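Glucosidase 2 subunit beta (Schizosaccharomyces pombe, PDB 4XQM) helps glucosidase 2 trim glucose from immature glycoproteins in the endoplasmic reticulum, here through its mannose-binding MRH lectin domain. Local coordinates at residues 5-10 / 87-92; 18-23 / 70-75. One frame throughout, in Å; residues are numbered along the deposited sequence.

How the contacts relate
Contacts 1 and 2 are neighbouring parts of one buried interior, with centres about 7 Å apart. Strands 8-13 and 16-21 lie side by side on one wall, strands 71-77 and 82-89 on the other. Each contact joins one wall to the other through packed side chains. Within the first wall, Thr9 N lies 2.9 Å from Val20 O, a probable hydrogen bond. Within the second, Ser89 OG lies 2.6 Å from Asn70 OD1, probably also a hydrogen bond. Along the chain, contact 2 is nested inside the loop closed by contact 1. Contact 2 also lies near the sugar site: the Tyr18 side chain is about 5 Å from the bound mannose.

Contact 1: 5-10 / 87-92; sequences KGMETK and MKSPAA
Met87 and Thr9 reach toward each other tip to tip across the interior. The Met87 side chain leaves strand 82-89 with CG anti to its carbonyl carbon (chi1 -58°). CB and CG carry the chain inward without touching 5-10. SD then packs against the methyls of Val20. The chain bends at its last torsion (chi3 62°), which turns CE to Thr9. CE lies 3.5 Å from Thr9 OG1 and 3.6 Å from Thr9 CB. Thr9 CG2 is a little farther, at 4.0 Å from Met87 CE. One methyl group thus meets both branches of the threonine.

Met7 reaches the opposite way, from just before strand 8-13 toward 87-92. Its SD comes to 4.1 Å from Ser89 OG. The same SD makes a loose apolar contact with Ala91 CB at 4.5 Å. Met7 also packs on Asn70.

Ser89 OG is a buried polar atom held by two groups. It accepts a hydrogen bond from Ala91 N at 3.0 Å, with an N-H...O angle of 154°, which makes an ST turn. OG is also hydrogen-bonded to Asn70 OD1, beside strand 71-77. Ala92 N bonds to Ser89 O, spanning the 3-10 segment that begins at Pro90.

No hydrogen bond joins 5-10 to 87-92. The nearest backbones, Met7 with Ala91 and Thr9 with Met87, keep their CA atoms 9.0 Å apart. Flexible thioether chains fill that width, so the two segments are held by van der Waals packing, while Ser89 makes its polar bonds to Ala91 and Asn70 and none to 5-10.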
loop_
_atom_site.group_PDB
_atom_site.type_symbol
_atom_site.label_atom_id
_atom_site.label_comp_id
_atom_site.label_asym_id
_atom_site.label_seq_id
_atom_site.Cartn_x
_atom_site.Cartn_y
_atom_site.Cartn_z
ATOM N N LYS A 5 -1.176 1.692 -13.383
ATOM C CA LYS A 5 -0.423 0.497 -12.978
ATOM C C LYS A 5 1.081 0.754 -13.055
ATOM O O LYS A 5 1.607 1.211 -14.086
ATOM C CB LYS A 5 -0.773 -0.719 -13.837
ATOM C CG LYS A 5 0.018 -1.987 -13.458
ATOM C CD LYS A 5 -0.544 -3.224 -14.154
ATOM C CE LYS A 5 0.228 -4.486 -13.775
ATOM N NZ LYS A 5 1.636 -4.453 -14.268
ATOM N N GLY A 6 1.776 0.461 -11.961
ATOM C CA GLY A 6 3.213 0.659 -11.907
ATOM C C GLY A 6 3.623 1.990 -11.308
ATOM O O GLY A 6 4.806 2.228 -11.060
ATOM N N MET A 7 2.655 2.873 -11.078
ATOM C CA MET A 7 2.947 4.148 -10.432
ATOM C C MET A 7 3.408 3.905 -8.991
ATOM O O MET A 7 2.733 3.213 -8.217
ATOM C CB MET A 7 1.705 5.026 -10.454
ATOM C CG MET A 7 1.886 6.413 -9.880
ATOM S SD MET A 7 0.370 7.376 -10.093
ATOM C CE MET A 7 0.165 7.340 -11.866
ATOM N N GLU A 8 4.570 4.457 -8.648
ATOM C CA GLU A 8 5.211 4.198 -7.352
ATOM C C GLU A 8 5.231 5.427 -6.442
ATOM O O GLU A 8 5.582 6.529 -6.876
ATOM C CB GLU A 8 6.649 3.718 -7.580
ATOM C CG GLU A 8 7.525 3.677 -6.332
ATOM C CD GLU A 8 8.971 3.351 -6.656
ATOM O OE1 GLU A 8 9.225 2.268 -7.226
ATOM O OE2 GLU A 8 9.851 4.191 -6.356
ATOM N N THR A 9 4.876 5.227 -5.173
ATOM C CA THR A 9 5.011 6.272 -4.157
ATOM C C THR A 9 5.814 5.695 -2.988
ATOM O O THR A 9 5.561 4.564 -2.560
ATOM C CB THR A 9 3.637 6.729 -3.645
ATOM O OG1 THR A 9 2.824 7.138 -4.758
ATOM C CG2 THR A 9 3.774 7.901 -2.679
ATOM N N LYS A 10 6.784 6.458 -2.488
ATOM C CA LYS A 10 7.623 6.007 -1.381
ATOM C C LYS A 10 7.590 7.014 -0.240
ATOM O O LYS A 10 7.488 8.232 -0.455
ATOM C CB LYS A 10 9.076 5.819 -1.838
ATOM C CG LYS A 10 9.310 4.688 -2.835
ATOM C CD LYS A 10 10.807 4.588 -3.167
ATOM C CE LYS A 10 11.412 5.982 -3.330
ATOM N NZ LYS A 10 12.856 5.969 -3.706
ATOM N N MET A 87 -3.448 7.109 1.301
ATOM C CA MET A 87 -2.699 7.845 0.288
ATOM C C MET A 87 -3.521 8.932 -0.380
ATOM O O MET A 87 -4.741 8.873 -0.388
ATOM C CB MET A 87 -2.225 6.894 -0.820
ATOM C CG MET A 87 -1.353 5.757 -0.360
ATOM S SD MET A 87 -0.712 4.830 -1.770
ATOM C CE MET A 87 0.245 6.086 -2.619
ATOM N N LYS A 88 -2.831 9.911 -0.954
ATOM C CA LYS A 88 -3.420 10.807 -1.944
ATOM C C LYS A 88 -2.712 10.590 -3.271
ATOM O O LYS A 88 -1.523 10.222 -3.294
ATOM C CB LYS A 88 -3.318 12.267 -1.488
ATOM C CG LYS A 88 -4.339 12.584 -0.395
ATOM C CD LYS A 88 -3.801 13.467 0.715
ATOM C CE LYS A 88 -3.597 14.892 0.275
ATOM N NZ LYS A 88 -3.861 15.864 1.401
ATOM N N SER A 89 -3.433 10.792 -4.374
ATOM C CA SER A 89 -2.860 10.596 -5.706
ATOM C C SER A 89 -3.782 11.165 -6.765
ATOM O O SER A 89 -5.006 11.029 -6.654
ATOM C CB SER A 89 -2.650 9.109 -6.013
ATOM O OG SER A 89 -2.225 8.947 -7.359
ATOM N N PRO A 90 -3.203 11.795 -7.797
ATOM C CA PRO A 90 -4.016 12.222 -8.942
ATOM C C PRO A 90 -4.718 11.039 -9.608
ATOM O O PRO A 90 -5.733 11.246 -10.270
ATOM C CB PRO A 90 -2.988 12.834 -9.903
ATOM C CG PRO A 90 -1.848 13.239 -9.037
ATOM C CD PRO A 90 -1.796 12.217 -7.925
ATOM N N ALA A 91 -4.212 9.819 -9.419
ATOM C CA ALA A 91 -4.863 8.627 -9.972
ATOM C C ALA A 91 -6.308 8.496 -9.493
ATOM O O ALA A 91 -7.152 7.906 -10.183
ATOM C CB ALA A 91 -4.097 7.383 -9.602
ATOM N N ALA A 92 -6.585 9.048 -8.314
ATOM C CA ALA A 92 -7.893 8.908 -7.682
ATOM C C ALA A 92 -8.793 10.100 -7.992
ATOM O O ALA A 92 -9.907 10.199 -7.475
ATOM C CB ALA A 92 -7.742 8.732 -6.175
#

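Contact 2: 18-23 / 70-75; sequences YKVVFY and NEIVSV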
loop_
_atom_site.group_PDB
_atom_site.type_symbol
_atom_site.label_atom_id
_atom_site.label_comp_id
_atom_site.label_asym_id
_atom_site.label_seq_id
_atom_site.Cartn_x
_atom_site.Cartn_y
_atom_site.Cartn_z
ATOM N N TYR A 18 8.559 2.627 2.994
ATOM C CA TYR A 18 7.344 2.048 2.433
ATOM C C TYR A 18 7.251 2.412 0.966
ATOM O O TYR A 18 7.515 3.555 0.585
ATOM C CB TYR A 18 6.111 2.547 3.188
ATOM C CG TYR A 18 5.932 1.902 4.546
ATOM C CD1 TYR A 18 5.351 0.641 4.671
ATOM C CD2 TYR A 18 6.347 2.548 5.703
ATOM C CE1 TYR A 18 5.194 0.039 5.921
ATOM C CE2 TYR A 18 6.187 1.961 6.961
ATOM C CZ TYR A 18 5.603 0.716 7.064
ATOM O OH TYR A 18 5.447 0.130 8.299
ATOM N N LYS A 19 6.882 1.436 0.146
ATOM C CA LYS A 19 6.772 1.635 -1.286
ATOM C C LYS A 19 5.477 1.016 -1.761
ATOM O O LYS A 19 5.269 -0.197 -1.616
ATOM C CB LYS A 19 7.957 0.992 -1.993
ATOM C CG LYS A 19 7.926 1.062 -3.500
ATOM C CD LYS A 19 9.201 0.411 -4.041
ATOM C CE LYS A 19 10.437 0.869 -3.248
ATOM N NZ LYS A 19 11.677 0.106 -3.594
ATOM N N VAL A 20 4.590 1.856 -2.288
ATOM C CA VAL A 20 3.338 1.387 -2.865
ATOM C C VAL A 20 3.431 1.518 -4.373
ATOM O O VAL A 20 3.718 2.601 -4.886
ATOM C CB VAL A 20 2.122 2.214 -2.382
ATOM C CG1 VAL A 20 0.846 1.770 -3.106
ATOM C CG2 VAL A 20 1.955 2.076 -0.862
ATOM N N VAL A 21 3.219 0.405 -5.069
ATOM C CA VAL A 21 3.124 0.428 -6.522
ATOM C C VAL A 21 1.699 0.036 -6.920
ATOM O O VAL A 21 1.261 -1.096 -6.680
ATOM C CB VAL A 21 4.139 -0.511 -7.170
ATOM C CG1 VAL A 21 4.130 -0.300 -8.675
ATOM C CG2 VAL A 21 5.518 -0.228 -6.633
ATOM N N PHE A 22 0.969 0.972 -7.521
ATOM C CA PHE A 22 -0.444 0.716 -7.833
ATOM C C PHE A 22 -0.615 -0.521 -8.723
ATOM O O PHE A 22 0.061 -0.656 -9.747
ATOM C CB PHE A 22 -1.107 1.938 -8.485
ATOM C CG PHE A 22 -1.263 3.130 -7.564
ATOM C CD1 PHE A 22 -1.435 2.969 -6.191
ATOM C CD2 PHE A 22 -1.258 4.421 -8.091
ATOM C CE1 PHE A 22 -1.592 4.091 -5.353
ATOM C CE2 PHE A 22 -1.408 5.532 -7.269
ATOM C CZ PHE A 22 -1.574 5.373 -5.906
ATOM N N TYR A 23 -1.498 -1.428 -8.295
ATOM C CA TYR A 23 -1.862 -2.629 -9.052
ATOM C C TYR A 23 -0.720 -3.626 -9.210
ATOM O O TYR A 23 -0.803 -4.556 -10.018
ATOM C CB TYR A 23 -2.441 -2.261 -10.424
ATOM C CG TYR A 23 -3.723 -1.465 -10.354
ATOM C CD1 TYR A 23 -4.705 -1.764 -9.417
ATOM C CD2 TYR A 23 -3.944 -0.398 -11.212
ATOM C CE1 TYR A 23 -5.887 -1.025 -9.356
ATOM C CE2 TYR A 23 -5.110 0.331 -11.163
ATOM C CZ TYR A 23 -6.077 0.025 -10.241
ATOM O OH TYR A 23 -7.233 0.773 -10.197
ATOM N N ASN A 70 1.195 12.429 -5.572
ATOM C CA ASN A 70 1.297 11.136 -4.883
ATOM C C ASN A 70 1.928 11.279 -3.498
ATOM O O ASN A 70 3.005 11.861 -3.356
ATOM C CB ASN A 70 2.146 10.157 -5.694
ATOM C CG ASN A 70 1.477 9.714 -6.965
ATOM O OD1 ASN A 70 0.247 9.752 -7.085
ATOM N ND2 ASN A 70 2.280 9.262 -7.923
ATOM N N GLU A 71 1.258 10.733 -2.488
ATOM C CA GLU A 71 1.707 10.859 -1.108
ATOM C C GLU A 71 1.202 9.683 -0.270
ATOM O O GLU A 71 0.035 9.297 -0.375
ATOM C CB GLU A 71 1.175 12.175 -0.526
ATOM C CG GLU A 71 1.330 12.317 0.984
ATOM C CD GLU A 71 0.641 13.567 1.535
ATOM O OE1 GLU A 71 0.768 13.823 2.754
ATOM O OE2 GLU A 71 -0.028 14.287 0.755
ATOM N N ILE A 72 2.087 9.101 0.540
ATOM C CA ILE A 72 1.645 8.171 1.573
ATOM C C ILE A 72 1.350 9.021 2.807
ATOM O O ILE A 72 2.257 9.617 3.390
ATOM C CB ILE A 72 2.712 7.095 1.869
ATOM C CG1 ILE A 72 2.853 6.146 0.668
ATOM C CG2 ILE A 72 2.372 6.299 3.134
ATOM C CD1 ILE A 72 4.026 5.157 0.800
ATOM N N VAL A 73 0.070 9.111 3.158
ATOM C CA VAL A 73 -0.398 9.975 4.246
ATOM C C VAL A 73 -0.100 9.334 5.591
ATOM O O VAL A 73 0.396 9.999 6.495
ATOM C CB VAL A 73 -1.908 10.277 4.102
ATOM C CG1 VAL A 73 -2.443 11.012 5.327
ATOM C CG2 VAL A 73 -2.133 11.113 2.847
ATOM N N SER A 74 -0.388 8.037 5.717
ATOM C CA SER A 74 -0.119 7.310 6.956
ATOM C C SER A 74 -0.030 5.810 6.728
ATOM O O SER A 74 -0.623 5.282 5.782
ATOM C CB SER A 74 -1.198 7.606 8.008
ATOM O OG SER A 74 -2.484 7.190 7.566
ATOM N N VAL A 75 0.720 5.142 7.602
ATOM C CA VAL A 75 0.684 3.693 7.707
ATOM C C VAL A 75 0.298 3.325 9.130
ATOM O O VAL A 75 0.920 3.801 10.082
ATOM C CB VAL A 75 2.047 3.055 7.366
ATOM C CG1 VAL A 75 2.002 1.551 7.628
ATOM C CG2 VAL A 75 2.436 3.339 5.917
#
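Tyr18 OH is hydrogen-bonded to Gln28 NE2 at one end of the ring, while Val75 packs against one face of the ring itself. Gln28 belongs to the mannose pocket, so Tyr18 stands behind a sugar-binding residue. The two methyl groups of Val75 divide the work. CG2 sits over the centre of that face, 3.9 Å from the centroid of Tyr18 and only 7° off the ring normal, a CH-pi contact. CG1 lies near the hydroxyl end, 3.7 Å from Tyr18 CZ and 3.8 Å from Tyr18 OH. The Val75 methyls therefore line the ring from its centre out to its oxygen, and the bond to Gln28 holds its far end.

Ile72 fills the next place. Its CG1 is anti to the carbonyl carbon (chi1 -69°) and its chain is extended, which sends CD1 across to the other strand. There Ile72 CD1 meets Tyr18 CB and Val20 CG2, each at 4.1 Å. It also lies 3.8 Å from Tyr18 O.

Val73 and Ser74 together face Lys86 in a classic beta bulge. The bulge shifts the alternation of the strand, and Ile72 and Val75 both point inward although they are three residues apart.

Strands 18-21 and 71-75 do not hydrogen-bond to each other. Their axes pass 9.0 Å apart at 122°, far from antiparallel alignment, with apolar side chains between them. This is face-to-face packing of the walls of the flattened beta barrel found in MRH and other mannose 6-phosphate receptor-like lectin domains, here close to the mannose pocket.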